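Local coordinates for protein alcohol dehydrogenase, zinc-containing (Thermotoga maritima, PDB 1VJ0) that probably catalyses zinc-dependent oxidation and reduction between alcohols and carbonyl compounds, as a member of the medium-chain dehydrogenase/reductase family, at residues A80-E85 with G101-W106; N94-K99 with V161-E166; P230-L235 with E367-L372. All blocks are in the same frame, centred on the assembly; numbering follows the deposited sequence.

Interaction 1 of 3, residues A80-E85 with G101-W106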
loop_
_atom_site.group_PDB
_atom_site.type_symbol
_atom_site.label_atom_id
_atom_site.label_comp_id
_atom_site.label_asym_id
_atom_site.label_seq_id
_atom_site.Cartn_x
_atom_site.Cartn_y
_atom_site.Cartn_z
ATOM N N ALA A 80 -11.792 -31.888 0.599
ATOM C CA ALA A 80 -12.241 -31.678 1.983
ATOM C C ALA A 80 -12.455 -33.030 2.566
ATOM O O ALA A 80 -12.840 -33.968 1.862
ATOM C CB ALA A 80 -13.510 -30.874 2.027
ATOM N N GLY A 81 -12.197 -33.168 3.853
ATOM C CA GLY A 81 -12.443 -34.443 4.498
ATOM C C GLY A 81 -12.417 -34.440 6.031
ATOM O O GLY A 81 -12.585 -33.417 6.689
ATOM N N ARG A 82 -12.233 -35.627 6.564
ATOM C CA ARG A 82 -12.339 -35.908 7.953
ATOM C C ARG A 82 -11.059 -36.538 8.451
ATOM O O ARG A 82 -10.549 -37.501 7.850
ATOM C CB ARG A 82 -13.501 -36.867 8.180
ATOM C CG ARG A 82 -13.754 -37.178 9.632
ATOM C CD ARG A 82 -14.790 -38.253 9.885
ATOM N NE ARG A 82 -16.146 -37.798 9.538
ATOM C CZ ARG A 82 -16.924 -38.341 8.590
ATOM N NH1 ARG A 82 -16.527 -39.389 7.864
ATOM N NH2 ARG A 82 -18.141 -37.827 8.372
ATOM N N VAL A 83 -10.577 -36.026 9.575
ATOM C CA VAL A 83 -9.336 -36.523 10.185
ATOM C C VAL A 83 -9.550 -37.953 10.666
ATOM O O VAL A 83 -10.492 -38.249 11.415
ATOM C CB VAL A 83 -8.837 -35.588 11.349
ATOM C CG1 VAL A 83 -7.623 -36.159 12.005
ATOM C CG2 VAL A 83 -8.504 -34.235 10.816
ATOM N N VAL A 84 -8.661 -38.852 10.251
ATOM C CA VAL A 84 -8.666 -40.216 10.742
ATOM C C VAL A 84 -7.624 -40.334 11.840
ATOM O O VAL A 84 -7.922 -40.806 12.917
ATOM C CB VAL A 84 -8.399 -41.272 9.608
ATOM C CG1 VAL A 84 -8.364 -42.714 10.163
ATOM C CG2 VAL A 84 -9.440 -41.150 8.519
ATOM N N GLU A 85 -6.401 -39.926 11.553
ATOM C CA GLU A 85 -5.374 -39.962 12.532
ATOM C C GLU A 85 -4.287 -38.920 12.250
ATOM O O GLU A 85 -4.126 -38.428 11.143
ATOM C CB GLU A 85 -4.842 -41.396 12.675
ATOM C CG GLU A 85 -3.838 -41.840 11.663
ATOM C CD GLU A 85 -3.417 -43.309 11.831
ATOM O OE1 GLU A 85 -4.304 -44.195 11.878
ATOM O OE2 GLU A 85 -2.169 -43.581 11.916
ATOM N N GLY A 101 -11.971 -37.398 13.546
ATOM C CA GLY A 101 -13.356 -36.936 13.447
ATOM C C GLY A 101 -13.509 -35.475 13.029
ATOM O O GLY A 101 -14.601 -35.083 12.576
ATOM N N ASP A 102 -12.477 -34.639 13.215
ATOM C CA ASP A 102 -12.544 -33.259 12.740
ATOM C C ASP A 102 -12.732 -33.166 11.231
ATOM O O ASP A 102 -12.123 -33.926 10.476
ATOM C CB ASP A 102 -11.285 -32.467 13.093
ATOM C CG ASP A 102 -11.177 -32.160 14.584
ATOM O OD1 ASP A 102 -12.176 -32.261 15.318
ATOM O OD2 ASP A 102 -10.107 -31.820 15.117
ATOM N N LEU A 103 -13.538 -32.195 10.797
ATOM C CA LEU A 103 -13.678 -31.879 9.368
ATOM C C LEU A 103 -12.679 -30.816 9.077
ATOM O O LEU A 103 -12.501 -29.884 9.877
ATOM C CB LEU A 103 -15.094 -31.415 9.018
ATOM C CG LEU A 103 -16.212 -32.410 9.363
ATOM C CD1 LEU A 103 -17.571 -31.815 9.128
ATOM C CD2 LEU A 103 -16.079 -33.707 8.579
ATOM N N ILE A 104 -11.999 -30.964 7.946
ATOM C CA ILE A 104 -10.988 -30.019 7.526
ATOM C C ILE A 104 -10.992 -29.738 6.045
ATOM O O ILE A 104 -11.464 -30.544 5.224
ATOM C CB ILE A 104 -9.567 -30.516 7.964
ATOM C CG1 ILE A 104 -9.163 -31.817 7.246
ATOM C CG2 ILE A 104 -9.535 -30.660 9.451
ATOM C CD1 ILE A 104 -7.638 -32.148 7.380
ATOM N N VAL A 105 -10.446 -28.576 5.712
ATOM C CA VAL A 105 -9.972 -28.300 4.391
ATOM C C VAL A 105 -8.513 -27.830 4.527
ATOM O O VAL A 105 -8.027 -27.569 5.635
ATOM C CB VAL A 105 -10.823 -27.259 3.639
ATOM C CG1 VAL A 105 -12.177 -27.806 3.383
ATOM C CG2 VAL A 105 -10.930 -25.932 4.427
ATOM N N TRP A 106 -7.803 -27.793 3.402
ATOM C CA TRP A 106 -6.395 -27.518 3.435
ATOM C C TRP A 106 -5.918 -26.873 2.162
ATOM O O TRP A 106 -6.523 -26.996 1.076
ATOM C CB TRP A 106 -5.576 -28.811 3.697
ATOM C CG TRP A 106 -5.791 -29.892 2.679
ATOM C CD1 TRP A 106 -5.042 -30.111 1.551
ATOM C CD2 TRP A 106 -6.811 -30.914 2.673
ATOM N NE1 TRP A 106 -5.535 -31.182 0.857
ATOM C CE2 TRP A 106 -6.624 -31.688 1.511
ATOM C CE3 TRP A 106 -7.858 -31.238 3.523
ATOM C CZ2 TRP A 106 -7.444 -32.767 1.185
ATOM C CZ3 TRP A 106 -8.687 -32.306 3.194
ATOM C CH2 TRP A 106 -8.469 -33.060 2.029
HETATM O O HOH W 1 -16.788 -36.323 11.779
#

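Interaction 2 of 3, residues N94-K99 with V161-E166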
loop_
_atom_site.group_PDB
_atom_site.type_symbol
_atom_site.label_atom_id
_atom_site.label_comp_id
_atom_site.label_asym_id
_atom_site.label_seq_id
_atom_site.Cartn_x
_atom_site.Cartn_y
_atom_site.Cartn_z
ATOM N N ASN A 94 -5.626 -21.614 13.045
ATOM C CA ASN A 94 -6.086 -20.834 14.201
ATOM C C ASN A 94 -5.535 -21.353 15.512
ATOM O O ASN A 94 -5.834 -20.790 16.586
ATOM C CB ASN A 94 -7.612 -20.786 14.251
ATOM C CG ASN A 94 -8.201 -19.981 13.112
ATOM O OD1 ASN A 94 -7.689 -18.890 12.759
ATOM N ND2 ASN A 94 -9.257 -20.510 12.494
ATOM N N GLY A 95 -4.719 -22.410 15.435
ATOM C CA GLY A 95 -4.070 -22.967 16.582
ATOM C C GLY A 95 -4.791 -24.143 17.193
ATOM O O GLY A 95 -4.395 -24.618 18.265
ATOM N N GLU A 96 -5.867 -24.614 16.578
ATOM C CA GLU A 96 -6.649 -25.658 17.238
ATOM C C GLU A 96 -6.059 -26.997 16.889
ATOM O O GLU A 96 -5.839 -27.298 15.726
ATOM C CB GLU A 96 -8.113 -25.685 16.801
ATOM C CG GLU A 96 -8.886 -24.390 16.913
ATOM C CD GLU A 96 -10.359 -24.699 16.668
ATOM O OE1 GLU A 96 -10.920 -25.611 17.366
ATOM O OE2 GLU A 96 -10.934 -24.078 15.763
ATOM N N LEU A 97 -5.895 -27.823 17.906
ATOM C CA LEU A 97 -5.437 -29.184 17.776
ATOM C C LEU A 97 -6.438 -30.084 17.055
ATOM O O LEU A 97 -7.567 -30.209 17.470
ATOM C CB LEU A 97 -5.142 -29.795 19.162
ATOM C CG LEU A 97 -3.743 -29.529 19.715
ATOM C CD1 LEU A 97 -3.641 -29.936 21.214
ATOM C CD2 LEU A 97 -2.686 -30.243 18.902
ATOM N N LEU A 98 -5.989 -30.713 15.978
ATOM C CA LEU A 98 -6.796 -31.649 15.213
ATOM C C LEU A 98 -6.914 -32.941 16.008
ATOM O O LEU A 98 -5.932 -33.375 16.685
ATOM C CB LEU A 98 -6.135 -31.940 13.848
ATOM C CG LEU A 98 -5.968 -30.734 12.893
ATOM C CD1 LEU A 98 -5.470 -31.198 11.510
ATOM C CD2 LEU A 98 -7.223 -29.926 12.737
ATOM N N LYS A 99 -8.114 -33.537 15.933
ATOM C CA LYS A 99 -8.404 -34.829 16.494
ATOM C C LYS A 99 -9.203 -35.678 15.500
ATOM O O LYS A 99 -9.823 -35.126 14.578
ATOM C CB LYS A 99 -9.165 -34.651 17.817
ATOM C CG LYS A 99 -10.397 -33.838 17.716
ATOM C CD LYS A 99 -11.185 -33.775 19.057
ATOM C CE LYS A 99 -12.543 -33.015 18.870
ATOM N NZ LYS A 99 -12.418 -31.769 18.047
ATOM N N VAL A 161 -3.846 -26.234 7.288
ATOM C CA VAL A 161 -5.148 -26.819 7.479
ATOM C C VAL A 161 -6.046 -25.822 8.197
ATOM O O VAL A 161 -5.604 -25.015 9.050
ATOM C CB VAL A 161 -5.008 -28.116 8.320
ATOM C CG1 VAL A 161 -6.357 -28.761 8.536
ATOM C CG2 VAL A 161 -4.026 -29.101 7.631
ATOM N N LEU A 162 -7.337 -25.928 7.894
ATOM C CA LEU A 162 -8.373 -25.208 8.611
ATOM C C LEU A 162 -9.516 -26.200 8.941
ATOM O O LEU A 162 -10.024 -26.839 8.046
ATOM C CB LEU A 162 -8.901 -24.128 7.690
ATOM C CG LEU A 162 -9.516 -22.844 8.203
ATOM C CD1 LEU A 162 -8.595 -22.157 9.216
ATOM C CD2 LEU A 162 -9.826 -21.879 7.031
ATOM N N LYS A 163 -9.849 -26.311 10.229
ATOM C CA LYS A 163 -11.006 -27.011 10.735
ATOM C C LYS A 163 -12.259 -26.274 10.310
ATOM O O LYS A 163 -12.316 -25.039 10.398
ATOM C CB LYS A 163 -11.048 -26.995 12.260
ATOM C CG LYS A 163 -10.485 -28.159 12.931
ATOM C CD LYS A 163 -10.469 -27.966 14.456
ATOM C CE LYS A 163 -11.807 -28.329 15.062
ATOM N NZ LYS A 163 -11.721 -28.110 16.566
ATOM N N VAL A 164 -13.259 -27.047 9.897
ATOM C CA VAL A 164 -14.558 -26.516 9.540
ATOM C C VAL A 164 -15.601 -27.273 10.333
ATOM O O VAL A 164 -15.276 -28.172 11.130
ATOM C CB VAL A 164 -14.825 -26.586 8.018
ATOM C CG1 VAL A 164 -13.860 -25.719 7.242
ATOM C CG2 VAL A 164 -14.810 -28.040 7.511
ATOM N N SER A 165 -16.873 -26.914 10.172
ATOM C CA SER A 165 -17.935 -27.562 10.926
ATOM C C SER A 165 -18.918 -28.303 10.034
ATOM O O SER A 165 -18.848 -28.226 8.808
ATOM C CB SER A 165 -18.703 -26.529 11.707
ATOM O OG SER A 165 -19.625 -25.878 10.858
ATOM N N GLU A 166 -19.859 -29.007 10.662
ATOM C CA GLU A 166 -20.891 -29.743 9.910
ATOM C C GLU A 166 -21.889 -28.794 9.241
ATOM O O GLU A 166 -22.714 -29.236 8.442
ATOM C CB GLU A 166 -21.620 -30.722 10.819
ATOM C CG GLU A 166 -20.645 -31.662 11.505
ATOM C CD GLU A 166 -21.290 -32.713 12.365
ATOM O OE1 GLU A 166 -22.173 -32.378 13.206
ATOM O OE2 GLU A 166 -20.880 -33.892 12.203
HETATM O O HOH W 2 -10.171 -30.148 17.178
#

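Interaction 3 of 3, residues P230-L235 with E367-L372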
loop_
_atom_site.group_PDB
_atom_site.type_symbol
_atom_site.label_atom_id
_atom_site.label_comp_id
_atom_site.label_asym_id
_atom_site.label_seq_id
_atom_site.Cartn_x
_atom_site.Cartn_y
_atom_site.Cartn_z
ATOM N N PRO A 230 -24.822 -18.381 -22.845
ATOM C CA PRO A 230 -25.987 -17.874 -22.131
ATOM C C PRO A 230 -26.280 -18.515 -20.773
ATOM O O PRO A 230 -26.704 -17.818 -19.863
ATOM C CB PRO A 230 -27.143 -18.125 -23.107
ATOM C CG PRO A 230 -26.512 -18.301 -24.434
ATOM C CD PRO A 230 -25.155 -18.787 -24.231
ATOM N N ASN A 231 -26.155 -19.843 -20.672
ATOM C CA ASN A 231 -26.373 -20.545 -19.406
ATOM C C ASN A 231 -25.456 -20.018 -18.311
ATOM O O ASN A 231 -25.867 -19.800 -17.170
ATOM C CB ASN A 231 -26.100 -22.047 -19.560
ATOM C CG ASN A 231 -27.175 -22.768 -20.300
ATOM O OD1 ASN A 231 -27.000 -23.950 -20.627
ATOM N ND2 ASN A 231 -28.331 -22.108 -20.556
ATOM N N ARG A 232 -24.211 -19.781 -18.640
ATOM C CA ARG A 232 -23.292 -19.346 -17.638
ATOM C C ARG A 232 -23.458 -17.905 -17.288
ATOM O O ARG A 232 -23.142 -17.494 -16.169
ATOM C CB ARG A 232 -21.873 -19.574 -18.098
ATOM C CG ARG A 232 -21.549 -21.043 -18.305
ATOM C CD ARG A 232 -20.152 -21.217 -18.737
ATOM N NE ARG A 232 -19.797 -22.629 -18.771
ATOM C CZ ARG A 232 -18.564 -23.061 -18.693
ATOM N NH1 ARG A 232 -17.583 -22.178 -18.548
ATOM N NH2 ARG A 232 -18.307 -24.368 -18.750
ATOM N N LEU A 233 -23.954 -17.133 -18.255
ATOM C CA LEU A 233 -24.224 -15.715 -18.028
ATOM C C LEU A 233 -25.446 -15.574 -17.146
ATOM O O LEU A 233 -25.457 -14.746 -16.287
ATOM C CB LEU A 233 -24.353 -14.932 -19.341
ATOM C CG LEU A 233 -23.006 -14.766 -20.064
ATOM C CD1 LEU A 233 -23.184 -14.101 -21.469
ATOM C CD2 LEU A 233 -21.968 -14.030 -19.248
ATOM N N LYS A 234 -26.440 -16.421 -17.345
ATOM C CA LYS A 234 -27.604 -16.478 -16.458
ATOM C C LYS A 234 -27.157 -16.826 -15.032
ATOM O O LYS A 234 -27.535 -16.174 -14.091
ATOM C CB LYS A 234 -28.602 -17.492 -16.991
ATOM C CG LYS A 234 -29.901 -17.466 -16.306
ATOM C CD LYS A 234 -30.950 -18.300 -17.068
ATOM N N LEU A 235 -26.251 -17.788 -14.896
ATOM C CA LEU A 235 -25.733 -18.140 -13.593
ATOM C C LEU A 235 -25.009 -16.947 -12.968
ATOM O O LEU A 235 -25.233 -16.655 -11.818
ATOM C CB LEU A 235 -24.803 -19.342 -13.696
ATOM C CG LEU A 235 -24.201 -19.875 -12.417
ATOM C CD1 LEU A 235 -25.289 -20.212 -11.411
ATOM C CD2 LEU A 235 -23.428 -21.129 -12.764
ATOM N N GLU A 367 -14.238 -32.117 -19.761
ATOM C CA GLU A 367 -13.623 -31.850 -21.065
ATOM C C GLU A 367 -14.661 -31.462 -22.127
ATOM O O GLU A 367 -14.439 -30.554 -22.902
ATOM C CB GLU A 367 -12.857 -33.066 -21.562
ATOM C CG GLU A 367 -12.051 -32.785 -22.821
ATOM C CD GLU A 367 -11.250 -33.991 -23.267
ATOM O OE1 GLU A 367 -11.818 -35.111 -23.233
ATOM O OE2 GLU A 367 -10.059 -33.822 -23.644
ATOM N N SER A 368 -15.772 -32.179 -22.177
ATOM C CA SER A 368 -16.849 -31.855 -23.117
ATOM C C SER A 368 -17.576 -30.560 -22.778
ATOM O O SER A 368 -18.261 -30.009 -23.627
ATOM C CB SER A 368 -17.875 -32.963 -23.122
ATOM O OG SER A 368 -18.676 -32.857 -21.971
ATOM N N ARG A 369 -17.434 -30.108 -21.528
ATOM C CA ARG A 369 -18.128 -28.942 -20.951
ATOM C C ARG A 369 -19.617 -29.171 -20.740
ATOM O O ARG A 369 -20.381 -28.240 -20.537
ATOM C CB ARG A 369 -17.848 -27.649 -21.722
ATOM C CG ARG A 369 -16.389 -27.277 -21.739
ATOM C CD ARG A 369 -16.137 -25.951 -22.398
ATOM N NE ARG A 369 -15.076 -25.220 -21.719
ATOM C CZ ARG A 369 -14.957 -23.882 -21.660
ATOM N NH1 ARG A 369 -15.838 -23.059 -22.263
ATOM N NH2 ARG A 369 -13.931 -23.365 -20.989
ATOM N N GLU A 370 -20.017 -30.431 -20.720
ATOM C CA GLU A 370 -21.339 -30.810 -20.220
ATOM C C GLU A 370 -21.443 -30.442 -18.730
ATOM O O GLU A 370 -22.524 -30.154 -18.244
ATOM C CB GLU A 370 -21.535 -32.311 -20.357
ATOM C CG GLU A 370 -22.962 -32.787 -20.143
ATOM C CD GLU A 370 -23.166 -34.226 -20.588
ATOM O OE1 GLU A 370 -22.418 -34.708 -21.485
ATOM O OE2 GLU A 370 -24.074 -34.893 -20.025
ATOM N N ALA A 371 -20.323 -30.503 -17.997
ATOM C CA ALA A 371 -20.327 -30.059 -16.606
ATOM C C ALA A 371 -19.631 -28.710 -16.510
ATOM O O ALA A 371 -18.685 -28.434 -17.264
ATOM C CB ALA A 371 -19.613 -31.079 -15.701
ATOM N N LEU A 372 -20.084 -27.892 -15.554
ATOM C CA LEU A 372 -19.380 -26.687 -15.157
ATOM C C LEU A 372 -18.353 -27.061 -14.073
ATOM O O LEU A 372 -17.196 -26.654 -14.143
ATOM C CB LEU A 372 -20.371 -25.629 -14.650
ATOM C CG LEU A 372 -19.904 -24.300 -14.061
ATOM C CD1 LEU A 372 -19.006 -23.592 -15.000
ATOM C CD2 LEU A 372 -21.092 -23.383 -13.748
#

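Interaction 1 of 3, residues A80-E85 with G101-W106
Four backbone hydrogen bonds tie 80-85 to 101-106, and between them they satisfy both polar atoms of Gly81 and of Val83. Gly81 N gives to Ile104 O at 3.0 Å, nearly along the C=O axis, and Ile104 N returns a bond to Gly81 O at 2.8 Å. Val83 N reaches Asp102 O at 2.8 Å. Gly101 N closes the row on Val83 O at 2.7 Å, in the carbonyl plane and on a lone pair, with the N-H almost straight at 173°. The strands run antiparallel in the mixed sheet of the GroES-like domain, whose strand 45-54 flanks 78-86 on the other edge. Gly101 has positive phi (100°), where a side chain would jam against the preceding carbonyl. Arg82 carries its CG anti to the backbone N and bends at chi3; a water accepts from its NE and donates to Gly101 O at 2.6 Å, while NH1 forms a salt bridge with Glu48. An alanine in place of Arg82 removes both the Glu48 bridge and the water link to Gly101 O, and would probably leave the two strands less firmly held here. Asp102 OD1 forms a salt bridge with Lys99 NZ. On the face of Ile104, the Val83 and Ile104 side chains cross at about a right angle, their CG2 atoms 4.0 Å apart, and the Trp106 ring turns its edge to Gly81 N, with CZ3 at 3.7 Å.

Interaction 2 of 3, residues N94-K99 with V161-E166
Strand 161-164 pairs with strand 103-106 in the mixed sheet of the GroES-like domain, and here the loop between strands 78-86 and 103-106 folds over it; 94-99 has no regular structure, and its contact is made mainly by side chains. Lys163 is the centre. Its chain bends at chi3 (84°) and crosses Glu96 at about a right angle, bringing NZ to 2.7 Å from Glu96 OE1 in a salt bridge. The ammonium comes from above the carboxylate plane, 47° out of it. A water accepts from Lys163 NZ at 2.6 Å and from Lys99 NZ at 2.9 Å, and donates to Leu97 O at 2.6 Å. It thus links two ammonium groups that lie 4.0 Å apart, NZ of Lys99 to NZ of Lys163. Lys99 also has a salt bridge to Asp102. Beneath the charges, Leu98 splits its methyls: CD2 lies 3.7 Å from Lys163 CG, the two chains sliding past each other in opposite directions, and CD1 meets Val161 CG1 at 3.9 Å. Farther along, Asn94 ND2 rests against the Leu162 CD1 methyl, while its OD1 accepts from Arg266 of the second subunit, which also packs His264 on Asn94 and Glu96. The loop therefore faces the subunit interface as well as its own sheet. With the carboxylates of Glu96 and Asp102 each bridged to one lysine and a shared water between the two ammonium groups, their repulsion is probably largely offset, and both lysines are likely to stay protonated.

Interaction 3 of 3, residues P230-L235 with E367-L372
Residues 230-235 form the first turns of helix 230-238, with Lys234 N bonded to Pro230 O and Leu235 N to Asn231 O, whereas 367-372 leaves the end of helix 359-368. Arg369 breaks the helical path with a positive phi of 70°, and just there Ser368 OG accepts from Glu370 N at 3.0 Å, an ST turn. The chain then leads on to Leu372, whose N is held by Thr351 OG1. No hydrogen bond crosses between the segments; the contact is carried by Arg232 and Leu372, the latter with its CG anti to the backbone N and its two methyls sent to different partners. Leu372 CD1 sits over the centre of one guanidinium face, 3.8 Å from Arg232 CZ, as Arg232 reaches out with its chain extended from CG to NE. Leu372 CD2 meets Leu235 CD2 tip to tip at 3.4 Å, tighter than an ordinary methyl contact. The guanidinium planes of Arg369 and Arg232 are 29° apart, with Arg232 NH1 over one face of the former, offset toward the rim, and 4.2 Å from Arg369 NH1, so two positively charged groups lie near each other. Pro206 and Leu209 of helix 206-217 close in on Leu372, and Leu209 on Leu235 too. Helix 230-238 follows strand 222-227 of the parallel sheet, so the contact joins the Rossmann-type domain to the segment entering strand 374-377 in the mixed sheet of the catalytic domain, consistent with the two-domain build of medium-chain dehydrogenases.

How the interactions relate
Interactions 1 and 2 meet on one sheet: strands 103-106 and 161-164 are neighbours in it, Val105 O and Leu103 O probably accepting from Leu162 N and Val164 N, and the two centres are about 8 Å apart. Interaction 1 is mostly buried and relies on backbone bonds; interaction 2, partly buried and touched by a second subunit, relies on side-chain charge over a small apolar base. Interaction 3 stands apart, its centre about 31 Å from that of interaction 1 and 34 Å from that of interaction 2. Also partly buried, it has no hydrogen bond across it and depends on methyl packing and guanidinium faces, joining a helix of the Rossmann-type domain to the turn that leads into strand 374-377.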